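Local coordinates for CdiA-CT toxin, Conserved domain protein (Yersinia pseudotuberculosis serotype O:3, PDB 4ZQU) that is the toxic C-terminal domain of a contact-dependent growth inhibition system, probably a nuclease of the PDDEXK superfamily, bound here by its immunity protein CdiI, at residues P2-V7 with Y24-R29; K38-Q43 with L90-N95; N50-Y55 with I104-E109; K60-T65 with Q114-T119. One frame throughout, in Å; residues are numbered along the deposited sequence.

Interaction 1. Residues P2-V7 with Y24-R29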
loop_
_atom_site.group_PDB
_atom_site.type_symbol
_atom_site.label_atom_id
_atom_site.label_comp_id
_atom_site.label_asym_id
_atom_site.label_seq_id
_atom_site.Cartn_x
_atom_site.Cartn_y
_atom_site.Cartn_z
ATOM N N PRO A 2 8.642 -8.752 19.891
ATOM C CA PRO A 2 9.062 -9.082 18.524
ATOM C C PRO A 2 9.766 -7.911 17.844
ATOM O O PRO A 2 9.459 -6.756 18.142
ATOM C CB PRO A 2 7.743 -9.415 17.824
ATOM C CG PRO A 2 6.852 -9.888 18.919
ATOM C CD PRO A 2 7.219 -9.063 20.118
ATOM N N TRP A 3 10.706 -8.212 16.955
ATOM C CA TRP A 3 11.501 -7.180 16.300
ATOM C C TRP A 3 10.629 -6.179 15.552
ATOM O O TRP A 3 10.860 -4.974 15.625
ATOM C CB TRP A 3 12.512 -7.812 15.338
ATOM C CG TRP A 3 13.318 -6.808 14.565
ATOM C CD1 TRP A 3 13.317 -6.620 13.213
ATOM C CD2 TRP A 3 14.236 -5.846 15.102
ATOM N NE1 TRP A 3 14.182 -5.609 12.875
ATOM C CE2 TRP A 3 14.758 -5.116 14.015
ATOM C CE3 TRP A 3 14.670 -5.534 16.393
ATOM C CZ2 TRP A 3 15.690 -4.093 14.183
ATOM C CZ3 TRP A 3 15.596 -4.519 16.557
ATOM C CH2 TRP A 3 16.095 -3.811 15.457
ATOM N N GLU A 4 9.621 -6.685 14.849
ATOM C CA GLU A 4 8.739 -5.842 14.051
ATOM C C GLU A 4 8.007 -4.831 14.927
ATOM O O GLU A 4 7.798 -3.688 14.526
ATOM C CB GLU A 4 7.736 -6.700 13.274
ATOM C CG GLU A 4 6.993 -5.949 12.177
ATOM C CD GLU A 4 6.250 -6.872 11.227
ATOM O OE1 GLU A 4 6.222 -8.097 11.478
ATOM O OE2 GLU A 4 5.697 -6.372 10.225
ATOM N N ASP A 5 7.632 -5.257 16.129
ATOM C CA ASP A 5 6.928 -4.387 17.063
ATOM C C ASP A 5 7.877 -3.388 17.712
ATOM O O ASP A 5 7.514 -2.234 17.949
ATOM C CB ASP A 5 6.220 -5.221 18.130
ATOM C CG ASP A 5 5.130 -6.097 17.550
ATOM O OD1 ASP A 5 3.963 -5.654 17.520
ATOM O OD2 ASP A 5 5.439 -7.224 17.110
ATOM N N TYR A 6 9.092 -3.843 17.996
ATOM C CA TYR A 6 10.127 -2.992 18.570
ATOM C C TYR A 6 10.477 -1.838 17.634
ATOM O O TYR A 6 10.710 -0.711 18.076
ATOM C CB TYR A 6 11.375 -3.820 18.884
ATOM C CG TYR A 6 12.548 -3.001 19.362
ATOM C CD1 TYR A 6 12.679 -2.661 20.700
ATOM C CD2 TYR A 6 13.527 -2.568 18.475
ATOM C CE1 TYR A 6 13.751 -1.911 21.142
ATOM C CE2 TYR A 6 14.601 -1.817 18.908
ATOM C CZ TYR A 6 14.709 -1.492 20.242
ATOM O OH TYR A 6 15.778 -0.744 20.681
ATOM N N VAL A 7 10.516 -2.130 16.338
ATOM C CA VAL A 7 10.768 -1.114 15.326
ATOM C C VAL A 7 9.696 -0.024 15.387
ATOM O O VAL A 7 9.979 1.153 15.174
ATOM C CB VAL A 7 10.818 -1.738 13.909
ATOM C CG1 VAL A 7 10.851 -0.662 12.832
ATOM C CG2 VAL A 7 12.023 -2.659 13.781
ATOM N N TYR A 24 7.304 -3.912 3.117
ATOM C CA TYR A 24 7.156 -2.741 3.976
ATOM C C TYR A 24 6.308 -3.043 5.206
ATOM O O TYR A 24 5.175 -3.512 5.093
ATOM C CB TYR A 24 6.542 -1.578 3.195
ATOM C CG TYR A 24 7.377 -1.116 2.021
ATOM C CD1 TYR A 24 8.759 -1.257 2.027
ATOM C CD2 TYR A 24 6.780 -0.549 0.904
ATOM C CE1 TYR A 24 9.525 -0.841 0.955
ATOM C CE2 TYR A 24 7.539 -0.129 -0.175
ATOM C CZ TYR A 24 8.911 -0.278 -0.144
ATOM O OH TYR A 24 9.672 0.138 -1.213
ATOM N N ASP A 25 6.865 -2.767 6.380
ATOM C CA ASP A 25 6.172 -3.025 7.635
ATOM C C ASP A 25 5.631 -1.732 8.231
ATOM O O ASP A 25 4.567 -1.718 8.849
ATOM C CB ASP A 25 7.111 -3.722 8.620
ATOM C CG ASP A 25 7.650 -5.033 8.075
ATOM O OD1 ASP A 25 6.867 -5.797 7.475
ATOM O OD2 ASP A 25 8.858 -5.298 8.236
ATOM N N TYR A 26 6.367 -0.643 8.033
ATOM C CA TYR A 26 5.952 0.662 8.532
ATOM C C TYR A 26 5.964 1.719 7.441
ATOM O O TYR A 26 6.763 1.658 6.507
ATOM C CB TYR A 26 6.848 1.106 9.685
ATOM C CG TYR A 26 6.688 0.261 10.917
ATOM C CD1 TYR A 26 5.711 0.553 11.857
ATOM C CD2 TYR A 26 7.504 -0.839 11.137
ATOM C CE1 TYR A 26 5.551 -0.223 12.983
ATOM C CE2 TYR A 26 7.354 -1.621 12.263
ATOM C CZ TYR A 26 6.374 -1.309 13.181
ATOM O OH TYR A 26 6.221 -2.083 14.306
ATOM N N PHE A 27 5.072 2.693 7.573
ATOM C CA PHE A 27 4.995 3.796 6.632
ATOM C C PHE A 27 4.680 5.083 7.376
ATOM O O PHE A 27 3.608 5.213 7.964
ATOM C CB PHE A 27 3.932 3.519 5.567
ATOM C CG PHE A 27 3.886 4.546 4.468
ATOM C CD1 PHE A 27 5.050 5.065 3.937
ATOM C CD2 PHE A 27 2.676 4.991 3.966
ATOM C CE1 PHE A 27 5.012 6.006 2.923
ATOM C CE2 PHE A 27 2.633 5.935 2.955
ATOM C CZ PHE A 27 3.802 6.440 2.435
ATOM N N ASP A 28 5.619 6.023 7.370
ATOM C CA ASP A 28 5.364 7.337 7.950
ATOM C C ASP A 28 4.334 8.042 7.079
ATOM O O ASP A 28 4.644 8.492 5.980
ATOM C CB ASP A 28 6.655 8.153 8.059
ATOM C CG ASP A 28 6.489 9.411 8.899
ATOM O OD1 ASP A 28 5.455 10.098 8.761
ATOM O OD2 ASP A 28 7.400 9.717 9.696
ATOM N N ARG A 29 3.107 8.133 7.578
ATOM C CA ARG A 29 1.986 8.603 6.775
ATOM C C ARG A 29 2.108 10.072 6.395
ATOM O O ARG A 29 1.385 10.549 5.521
ATOM C CB ARG A 29 0.669 8.372 7.517
ATOM C CG ARG A 29 0.509 6.970 8.070
ATOM C CD ARG A 29 0.666 5.902 6.997
ATOM N NE ARG A 29 0.570 4.569 7.580
ATOM C CZ ARG A 29 -0.369 3.681 7.273
ATOM N NH1 ARG A 29 -1.289 3.970 6.367
ATOM N NH2 ARG A 29 -0.381 2.496 7.866
#
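The Tyr26 ring reaches across to helix 3-9 and meets it in two ways: Val7 approaches obliquely, its CG1 lying 3.7 Å from Tyr26 CE2, while the carbonyl oxygen of Glu4 lies at the ring edge, in plane, beside CE2 and CZ. The separation modelled between that oxygen and Tyr26 OH is implausibly short, so the detail of the meeting at the hydroxyl is doubtful. The two methyls of Val7 are divided between aromatic rings. CG1, anti to the backbone N (chi1 171°), goes to Tyr26, whereas CG2 lies over one face of the Trp3 ring, offset toward its rim and 3.6 Å above the plane. Two carboxylates also meet across the contact. Glu4, extended beyond CG, crosses Asp25 at about a right angle, with the two planes 54° apart, and brings its OE2 to 3.0 Å from Asp25 OD1. Asp25 and Tyr26 both face Val35 in a classic beta bulge, and both side chains set out toward the helix. The two carboxylate oxygens are both acceptors and are not hydrogen-bonded in the model. Like charges at this distance probably repel, and the backbone N-H of Ala37 on Asp25 OD2, together with a long, weak ion pair from Arg16 to Glu4, may offset part of the cost.

Interaction 2. Residues K38-Q43 with L90-N95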
loop_
_atom_site.group_PDB
_atom_site.type_symbol
_atom_site.label_atom_id
_atom_site.label_comp_id
_atom_site.label_asym_id
_atom_site.label_seq_id
_atom_site.Cartn_x
_atom_site.Cartn_y
_atom_site.Cartn_z
ATOM N N LYS A 38 13.402 -6.398 9.174
ATOM C CA LYS A 38 13.894 -7.752 8.955
ATOM C C LYS A 38 14.685 -8.222 10.169
ATOM O O LYS A 38 15.435 -7.453 10.767
ATOM C CB LYS A 38 14.758 -7.814 7.691
ATOM C CG LYS A 38 15.277 -9.210 7.352
ATOM C CD LYS A 38 16.097 -9.219 6.067
ATOM C CE LYS A 38 16.753 -10.575 5.843
ATOM N NZ LYS A 38 15.750 -11.667 5.693
ATOM N N SER A 39 14.515 -9.487 10.535
ATOM C CA SER A 39 15.201 -10.033 11.699
ATOM C C SER A 39 15.812 -11.396 11.417
ATOM O O SER A 39 15.210 -12.239 10.754
ATOM C CB SER A 39 14.239 -10.137 12.884
ATOM O OG SER A 39 14.886 -10.699 14.014
ATOM N N LEU A 40 17.018 -11.605 11.927
ATOM C CA LEU A 40 17.677 -12.900 11.847
ATOM C C LEU A 40 17.965 -13.409 13.249
ATOM O O LEU A 40 18.716 -12.782 13.989
ATOM C CB LEU A 40 18.972 -12.796 11.048
ATOM C CG LEU A 40 18.813 -12.429 9.574
ATOM C CD1 LEU A 40 20.136 -11.966 8.999
ATOM C CD2 LEU A 40 18.278 -13.616 8.795
ATOM N N ASP A 41 17.361 -14.530 13.629
ATOM C CA ASP A 41 17.627 -15.086 14.950
ATOM C C ASP A 41 18.851 -15.999 14.908
ATOM O O ASP A 41 19.443 -16.208 13.847
ATOM C CB ASP A 41 16.401 -15.828 15.505
ATOM C CG ASP A 41 15.881 -16.909 14.571
ATOM O OD1 ASP A 41 16.687 -17.552 13.869
ATOM O OD2 ASP A 41 14.651 -17.124 14.554
ATOM N N THR A 42 19.225 -16.531 16.068
ATOM C CA THR A 42 20.437 -17.333 16.202
ATOM C C THR A 42 20.387 -18.602 15.357
ATOM O O THR A 42 21.400 -19.027 14.801
ATOM C CB THR A 42 20.686 -17.727 17.669
ATOM O OG1 THR A 42 19.568 -18.477 18.162
ATOM C CG2 THR A 42 20.878 -16.487 18.529
ATOM N N GLN A 43 19.203 -19.198 15.261
ATOM C CA GLN A 43 19.037 -20.442 14.523
ATOM C C GLN A 43 19.143 -20.229 13.017
ATOM O O GLN A 43 19.826 -20.985 12.325
ATOM C CB GLN A 43 17.696 -21.087 14.869
ATOM C CG GLN A 43 17.595 -21.541 16.313
ATOM C CD GLN A 43 18.559 -22.665 16.647
ATOM O OE1 GLN A 43 19.620 -22.437 17.228
ATOM N NE2 GLN A 43 18.190 -23.888 16.281
ATOM N N LEU A 90 17.526 -4.038 10.282
ATOM C CA LEU A 90 17.982 -5.420 10.374
ATOM C C LEU A 90 18.463 -5.796 11.769
ATOM O O LEU A 90 19.354 -5.156 12.325
ATOM C CB LEU A 90 19.105 -5.665 9.364
ATOM C CG LEU A 90 19.652 -7.088 9.274
ATOM C CD1 LEU A 90 18.616 -8.024 8.670
ATOM C CD2 LEU A 90 20.941 -7.114 8.468
ATOM N N ALA A 91 17.871 -6.848 12.326
ATOM C CA ALA A 91 18.321 -7.395 13.597
ATOM C C ALA A 91 19.207 -8.615 13.357
ATOM O O ALA A 91 18.833 -9.525 12.619
ATOM C CB ALA A 91 17.136 -7.756 14.473
ATOM N N VAL A 92 20.387 -8.623 13.971
ATOM C CA VAL A 92 21.298 -9.760 13.876
ATOM C C VAL A 92 21.730 -10.226 15.270
ATOM O O VAL A 92 21.907 -9.413 16.177
ATOM C CB VAL A 92 22.548 -9.424 13.024
ATOM C CG1 VAL A 92 22.150 -9.153 11.579
ATOM C CG2 VAL A 92 23.304 -8.243 13.609
ATOM N N PRO A 93 21.888 -11.548 15.445
ATOM C CA PRO A 93 22.204 -12.138 16.749
ATOM C C PRO A 93 23.684 -12.070 17.110
ATOM O O PRO A 93 24.494 -11.554 16.342
ATOM C CB PRO A 93 21.759 -13.589 16.579
ATOM C CG PRO A 93 21.977 -13.865 15.141
ATOM C CD PRO A 93 21.715 -12.579 14.408
ATOM N N VAL A 94 24.024 -12.605 18.277
ATOM C CA VAL A 94 25.384 -12.542 18.797
ATOM C C VAL A 94 26.305 -13.577 18.158
ATOM O O VAL A 94 27.520 -13.390 18.116
ATOM C CB VAL A 94 25.400 -12.734 20.325
ATOM C CG1 VAL A 94 24.676 -11.585 21.008
ATOM C CG2 VAL A 94 24.764 -14.064 20.700
ATOM N N ASN A 95 25.725 -14.665 17.656
ATOM C CA ASN A 95 26.516 -15.735 17.053
ATOM C C ASN A 95 26.856 -15.454 15.591
ATOM O O ASN A 95 27.290 -16.349 14.864
ATOM C CB ASN A 95 25.784 -17.077 17.168
ATOM C CG ASN A 95 24.516 -17.128 16.333
ATOM O OD1 ASN A 95 23.816 -16.129 16.186
ATOM N ND2 ASN A 95 24.217 -18.300 15.782
#
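Leu90 CD1 fits against the flank of the Lys38 chain, 3.8 Å from Lys38 CG and equally near CD, the two side chains lying side by side and pointing the same way. Beyond this point the lysine leads away to Ser57, which bonds its NZ. Leu40 CD1 lies against Leu90 CD1 (4.2 Å) and Val92 CG1 (4.3 Å). On the other face of the sheet the smaller Ala91 CB meets Ser39 OG at 3.7 Å, a shallow pairing on which Trp3 of helix 3-9 rests. Two backbone bonds set this register: Ala91 N gives to Lys38 O (3.0 Å) and Leu40 N to Ala91 O (2.8 Å). Past them the Pro93 ring is the next projection. Its CD presses on Leu40 O, and CB meets Thr42 CG2 at 3.6 Å. Asn95 completes the grip by crossing Thr42 at about a right angle, its ND2 donating to Thr42 O (3.1 Å, N-H...O angle 155°); its buried OD1 finds no polar partner. Met45 packs on Leu40, Pro93 and Asn95. Strands 33-39 and 85-92 are parallel neighbours of the mixed sheet, and the chain between them includes helices 42-47 and 53-66, as in the alpha/beta core of PDDEXK-type domains.

Interaction 3. Residues N50-Y55 with I104-E109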
loop_
_atom_site.group_PDB
_atom_site.type_symbol
_atom_site.label_atom_id
_atom_site.label_comp_id
_atom_site.label_asym_id
_atom_site.label_seq_id
_atom_site.Cartn_x
_atom_site.Cartn_y
_atom_site.Cartn_z
ATOM N N ASN A 50 26.575 -21.246 4.812
ATOM C CA ASN A 50 27.290 -21.226 3.544
ATOM C C ASN A 50 27.508 -19.801 3.074
ATOM O O ASN A 50 26.698 -18.924 3.367
ATOM C CB ASN A 50 26.535 -22.023 2.483
ATOM C CG ASN A 50 26.605 -23.514 2.722
ATOM O OD1 ASN A 50 27.586 -24.021 3.268
ATOM N ND2 ASN A 50 25.562 -24.227 2.316
ATOM N N PRO A 51 28.621 -19.559 2.364
ATOM C CA PRO A 51 28.929 -18.235 1.819
ATOM C C PRO A 51 27.799 -17.683 0.956
ATOM O O PRO A 51 27.097 -18.458 0.304
ATOM C CB PRO A 51 30.186 -18.488 0.985
ATOM C CG PRO A 51 30.845 -19.636 1.664
ATOM C CD PRO A 51 29.724 -20.513 2.148
ATOM N N ASN A 52 27.624 -16.364 0.995
ATOM C CA ASN A 52 26.627 -15.641 0.202
ATOM C C ASN A 52 25.176 -15.893 0.630
ATOM O O ASN A 52 24.262 -15.275 0.093
ATOM C CB ASN A 52 26.786 -15.975 -1.286
ATOM C CG ASN A 52 26.335 -14.846 -2.191
ATOM O OD1 ASN A 52 26.553 -13.673 -1.892
ATOM N ND2 ASN A 52 25.699 -15.196 -3.304
ATOM N N GLN A 53 24.963 -16.781 1.597
ATOM C CA GLN A 53 23.606 -17.114 2.034
ATOM C C GLN A 53 22.964 -15.984 2.827
ATOM O O GLN A 53 21.775 -15.704 2.680
ATOM C CB GLN A 53 23.605 -18.389 2.873
ATOM C CG GLN A 53 23.125 -19.613 2.124
ATOM C CD GLN A 53 23.020 -20.828 3.017
ATOM O OE1 GLN A 53 23.862 -21.045 3.885
ATOM N NE2 GLN A 53 21.973 -21.621 2.817
ATOM N N VAL A 54 23.756 -15.350 3.682
ATOM C CA VAL A 54 23.288 -14.205 4.444
ATOM C C VAL A 54 23.082 -13.013 3.519
ATOM O O VAL A 54 22.051 -12.341 3.576
ATOM C CB VAL A 54 24.277 -13.834 5.565
ATOM C CG1 VAL A 54 23.904 -12.503 6.192
ATOM C CG2 VAL A 54 24.315 -14.932 6.617
ATOM N N TYR A 55 24.066 -12.764 2.660
ATOM C CA TYR A 55 23.988 -11.681 1.685
ATOM C C TYR A 55 22.751 -11.810 0.802
ATOM O O TYR A 55 22.068 -10.822 0.537
ATOM C CB TYR A 55 25.252 -11.647 0.818
ATOM C CG TYR A 55 25.197 -10.627 -0.295
ATOM C CD1 TYR A 55 25.459 -9.287 -0.048
ATOM C CD2 TYR A 55 24.883 -11.004 -1.594
ATOM C CE1 TYR A 55 25.406 -8.350 -1.063
ATOM C CE2 TYR A 55 24.829 -10.074 -2.616
ATOM C CZ TYR A 55 25.091 -8.749 -2.345
ATOM O OH TYR A 55 25.038 -7.822 -3.360
ATOM N N ILE A 104 26.918 -9.064 5.661
ATOM C CA ILE A 104 26.018 -8.036 6.168
ATOM C C ILE A 104 26.448 -6.661 5.678
ATOM O O ILE A 104 25.644 -5.914 5.129
ATOM C CB ILE A 104 25.961 -8.047 7.706
ATOM C CG1 ILE A 104 25.274 -9.328 8.194
ATOM C CG2 ILE A 104 25.223 -6.820 8.226
ATOM C CD1 ILE A 104 25.302 -9.511 9.691
ATOM N N ASN A 105 27.724 -6.342 5.859
ATOM C CA ASN A 105 28.246 -5.053 5.432
ATOM C C ASN A 105 28.216 -4.902 3.918
ATOM O O ASN A 105 28.092 -3.793 3.396
ATOM C CB ASN A 105 29.666 -4.862 5.955
ATOM C CG ASN A 105 29.699 -4.610 7.441
ATOM O OD1 ASN A 105 28.989 -3.741 7.947
ATOM N ND2 ASN A 105 30.509 -5.378 8.155
ATOM N N ARG A 106 28.326 -6.025 3.219
ATOM C CA ARG A 106 28.255 -6.030 1.763
ATOM C C ARG A 106 26.857 -5.665 1.287
ATOM O O ARG A 106 26.695 -4.912 0.326
ATOM C CB ARG A 106 28.653 -7.398 1.207
ATOM C CG ARG A 106 29.617 -7.326 0.034
ATOM C CD ARG A 106 30.073 -8.710 -0.417
ATOM N NE ARG A 106 30.466 -9.581 0.689
ATOM C CZ ARG A 106 30.123 -10.862 0.790
ATOM N NH1 ARG A 106 29.366 -11.423 -0.146
ATOM N NH2 ARG A 106 30.533 -11.583 1.826
ATOM N N ALA A 107 25.853 -6.217 1.959
ATOM C CA ALA A 107 24.463 -5.927 1.645
ATOM C C ALA A 107 24.108 -4.489 2.021
ATOM O O ALA A 107 23.287 -3.850 1.364
ATOM C CB ALA A 107 23.548 -6.906 2.358
ATOM N N ILE A 108 24.728 -3.987 3.084
ATOM C CA ILE A 108 24.547 -2.601 3.497
ATOM C C ILE A 108 24.960 -1.659 2.377
ATOM O O ILE A 108 24.247 -0.710 2.044
ATOM C CB ILE A 108 25.363 -2.273 4.760
ATOM C CG1 ILE A 108 24.762 -2.968 5.983
ATOM C CG2 ILE A 108 25.428 -0.771 4.983
ATOM C CD1 ILE A 108 25.557 -2.751 7.255
ATOM N N GLU A 109 26.118 -1.936 1.790
ATOM C CA GLU A 109 26.655 -1.086 0.739
ATOM C C GLU A 109 25.905 -1.305 -0.565
ATOM O O GLU A 109 25.711 -0.368 -1.339
ATOM C CB GLU A 109 28.154 -1.346 0.548
ATOM C CG GLU A 109 28.844 -0.350 -0.373
ATOM C CD GLU A 109 29.127 0.969 0.319
ATOM O OE1 GLU A 109 28.799 1.093 1.518
ATOM O OE2 GLU A 109 29.677 1.881 -0.329
#
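Tyr55 turns the edge of its ring to the backbone of helix 98-113, and this is where packing is closest. CD1 comes 3.7 Å from Ala107 N, with that nitrogen and the carbonyl carbon of Arg106 near the ring plane, so the helix meets a rim and not a face. CG anti to the backbone N (chi1 175°) starts the ring in this direction. Two beta carbons flank CD1, Arg106 CB and Ala107 CB, both at 3.9 Å from it. Deeper in, Val54 CG1 touches Ile104 CG1 at 4.0 Å, the side chains crossing at a slant; Ile104 goes on to pack on Val120 of the sheet, while Val54 also rests on Leu48 and Gln100. The exposed side is far slacker. There the Arg106 chain, bent at chi3, ends with its guanidinium beside Asn52, whose amide plane is nearly parallel to it (13° apart). Asn52 OD1 nevertheless stays 4.0 Å from Arg106 NH1, at the guanidinium edge, which is too long for a bond. Pro51 and Asn52 are the central residues of a type II turn from Asn50 to Gln53, and Asn52 is also at the N-cap position of helix 53-66. Its backbone N and that of Tyr55 are both bonded by the carboxylate of Glu103, on helix 98-113. Between the two segments themselves cohesion is therefore mainly van der Waals, while the neighbouring acidic group probably supplies favourable electrostatics at the helix start.

Interaction 4. Residues K60-T65 with Q114-T119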
loop_
_atom_site.group_PDB
_atom_site.type_symbol
_atom_site.label_atom_id
_atom_site.label_comp_id
_atom_site.label_asym_id
_atom_site.label_seq_id
_atom_site.Cartn_x
_atom_site.Cartn_y
_atom_site.Cartn_z
ATOM N N LYS A 60 17.776 -10.052 -1.153
ATOM C CA LYS A 60 16.451 -10.432 -1.613
ATOM C C LYS A 60 15.424 -9.433 -1.098
ATOM O O LYS A 60 14.494 -9.058 -1.810
ATOM C CB LYS A 60 16.111 -11.850 -1.153
ATOM C CG LYS A 60 14.676 -12.275 -1.401
ATOM C CD LYS A 60 14.556 -13.791 -1.416
ATOM C CE LYS A 60 13.687 -14.284 -0.268
ATOM N NZ LYS A 60 12.423 -14.919 -0.743
ATOM N N ASN A 61 15.608 -8.990 0.142
ATOM C CA ASN A 61 14.728 -7.989 0.725
ATOM C C ASN A 61 14.967 -6.614 0.116
ATOM O O ASN A 61 14.019 -5.914 -0.229
ATOM C CB ASN A 61 14.913 -7.926 2.240
ATOM C CG ASN A 61 13.928 -6.982 2.909
ATOM O OD1 ASN A 61 14.085 -5.762 2.860
ATOM N ND2 ASN A 61 12.906 -7.546 3.542
ATOM N N ILE A 62 16.237 -6.238 -0.009
ATOM C CA ILE A 62 16.623 -4.941 -0.564
ATOM C C ILE A 62 16.023 -4.696 -1.944
ATOM O O ILE A 62 15.493 -3.620 -2.216
ATOM C CB ILE A 62 18.156 -4.814 -0.667
ATOM C CG1 ILE A 62 18.785 -4.819 0.724
ATOM C CG2 ILE A 62 18.542 -3.545 -1.411
ATOM C CD1 ILE A 62 20.288 -4.731 0.704
ATOM N N ASP A 63 16.102 -5.701 -2.809
ATOM C CA ASP A 63 15.591 -5.576 -4.169
ATOM C C ASP A 63 14.097 -5.272 -4.181
ATOM O O ASP A 63 13.634 -4.462 -4.980
ATOM C CB ASP A 63 15.875 -6.849 -4.970
ATOM C CG ASP A 63 17.358 -7.069 -5.208
ATOM O OD1 ASP A 63 18.096 -6.067 -5.329
ATOM O OD2 ASP A 63 17.785 -8.242 -5.276
ATOM N N VAL A 64 13.353 -5.914 -3.285
ATOM C CA VAL A 64 11.908 -5.721 -3.205
ATOM C C VAL A 64 11.563 -4.309 -2.740
ATOM O O VAL A 64 10.650 -3.676 -3.272
ATOM C CB VAL A 64 11.257 -6.741 -2.253
ATOM C CG1 VAL A 64 9.753 -6.542 -2.206
ATOM C CG2 VAL A 64 11.586 -8.152 -2.694
ATOM N N THR A 65 12.297 -3.821 -1.747
ATOM C CA THR A 65 12.094 -2.468 -1.248
ATOM C C THR A 65 12.374 -1.447 -2.342
ATOM O O THR A 65 11.658 -0.457 -2.481
ATOM C CB THR A 65 13.002 -2.164 -0.039
ATOM O OG1 THR A 65 14.365 -2.086 -0.470
ATOM C CG2 THR A 65 12.876 -3.243 1.019
ATOM N N GLN A 114 21.584 1.018 -4.071
ATOM C CA GLN A 114 20.247 0.694 -4.561
ATOM C C GLN A 114 19.224 1.682 -4.009
ATOM O O GLN A 114 18.024 1.538 -4.236
ATOM C CB GLN A 114 19.854 -0.734 -4.178
ATOM C CG GLN A 114 20.673 -1.805 -4.863
ATOM C CD GLN A 114 20.670 -1.658 -6.366
ATOM O OE1 GLN A 114 21.696 -1.352 -6.975
ATOM N NE2 GLN A 114 19.511 -1.867 -6.977
ATOM N N GLY A 115 19.710 2.679 -3.275
ATOM C CA GLY A 115 18.857 3.717 -2.725
ATOM C C GLY A 115 18.117 3.287 -1.474
ATOM O O GLY A 115 17.081 3.860 -1.127
ATOM N N VAL A 116 18.651 2.278 -0.792
ATOM C CA VAL A 116 18.020 1.737 0.408
ATOM C C VAL A 116 18.973 1.759 1.599
ATOM O O VAL A 116 20.071 1.211 1.534
ATOM C CB VAL A 116 17.530 0.293 0.180
ATOM C CG1 VAL A 116 16.871 -0.252 1.436
ATOM C CG2 VAL A 116 16.570 0.240 -0.995
ATOM N N LYS A 117 18.551 2.397 2.686
ATOM C CA LYS A 117 19.369 2.446 3.891
ATOM C C LYS A 117 19.191 1.180 4.718
ATOM O O LYS A 117 18.108 0.902 5.215
ATOM C CB LYS A 117 19.025 3.675 4.732
ATOM C CG LYS A 117 19.800 3.750 6.038
ATOM C CD LYS A 117 19.738 5.137 6.654
ATOM C CE LYS A 117 18.321 5.514 7.047
ATOM N NZ LYS A 117 18.275 6.859 7.687
ATOM N N VAL A 118 20.263 0.409 4.855
ATOM C CA VAL A 118 20.230 -0.798 5.669
ATOM C C VAL A 118 20.841 -0.515 7.036
ATOM O O VAL A 118 22.046 -0.290 7.154
ATOM C CB VAL A 118 20.977 -1.960 4.990
ATOM C CG1 VAL A 118 20.883 -3.223 5.837
ATOM C CG2 VAL A 118 20.418 -2.203 3.598
ATOM N N THR A 119 19.994 -0.520 8.062
ATOM C CA THR A 119 20.417 -0.218 9.424
ATOM C C THR A 119 20.453 -1.480 10.276
ATOM O O THR A 119 19.431 -2.139 10.463
ATOM C CB THR A 119 19.484 0.810 10.084
ATOM O OG1 THR A 119 19.484 2.022 9.319
ATOM C CG2 THR A 119 19.937 1.105 11.503
#
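Ile62 and Val118 cross at about a right angle, the helix residue sending its CD1 to 3.8 Å from Val118 CG2. Ile62 CG1 is anti to the carbonyl carbon (chi1 -65°), which leaves CG2 on the other branch to meet different residues. This methyl lies 4.3 Å from Val116 CB and 4.2 Å from Gln114 CB; Gln114 also crosses the isoleucine nearly perpendicularly. One turn along the helix, Thr65 meets Val116 aslant. Its OG1 sits against both methyls of the valine, 3.2 Å from CG2 and 3.6 Å from CG1, a snug fit of a hydroxyl on a hydrocarbon surface. That is tolerable because the hydroxyl is already committed: OG1, placed between the backbone N and the carbonyl carbon (chi1 69°), donates back to Ile62 O at 2.6 Å within its own helix. The buried polar group is thus satisfied locally while it packs on an apolar neighbour. Val116 follows a Schellman motif in which Gly115, with positive phi, ends helix 98-113 and turns the chain into strand 117-122. Around the contact, Val88 of the adjoining strand 85-92 touches both Thr65 and Val116, and Tyr110 of helix 98-113 packs on Ile62. Helix 53-66 thereby lies over strands 85-92 and 117-122, the latter outermost within this chain, with the last turns of helix 98-113 beside it.

Interactions 1, 2 and 4 involve strands of one mixed sheet; interaction 3 packs together two helices that lie against it. Interaction 2 joins two of the strands directly through backbone bonds, whereas interactions 1 and 4 set helices against the sheet. Interaction 4 is the buried one and nearly all apolar across its interface; the other three are partly buried, and interaction 1 alone brings like charges together. Helix 3-9 of interaction 1 lies on one face of the strands paired in interaction 2, and helix 98-113 of interaction 3 on the other. Interactions 3 and 4 share helix 53-66, with Ala107 and Ile108 of the one touching Ile62 and Val118 of the other.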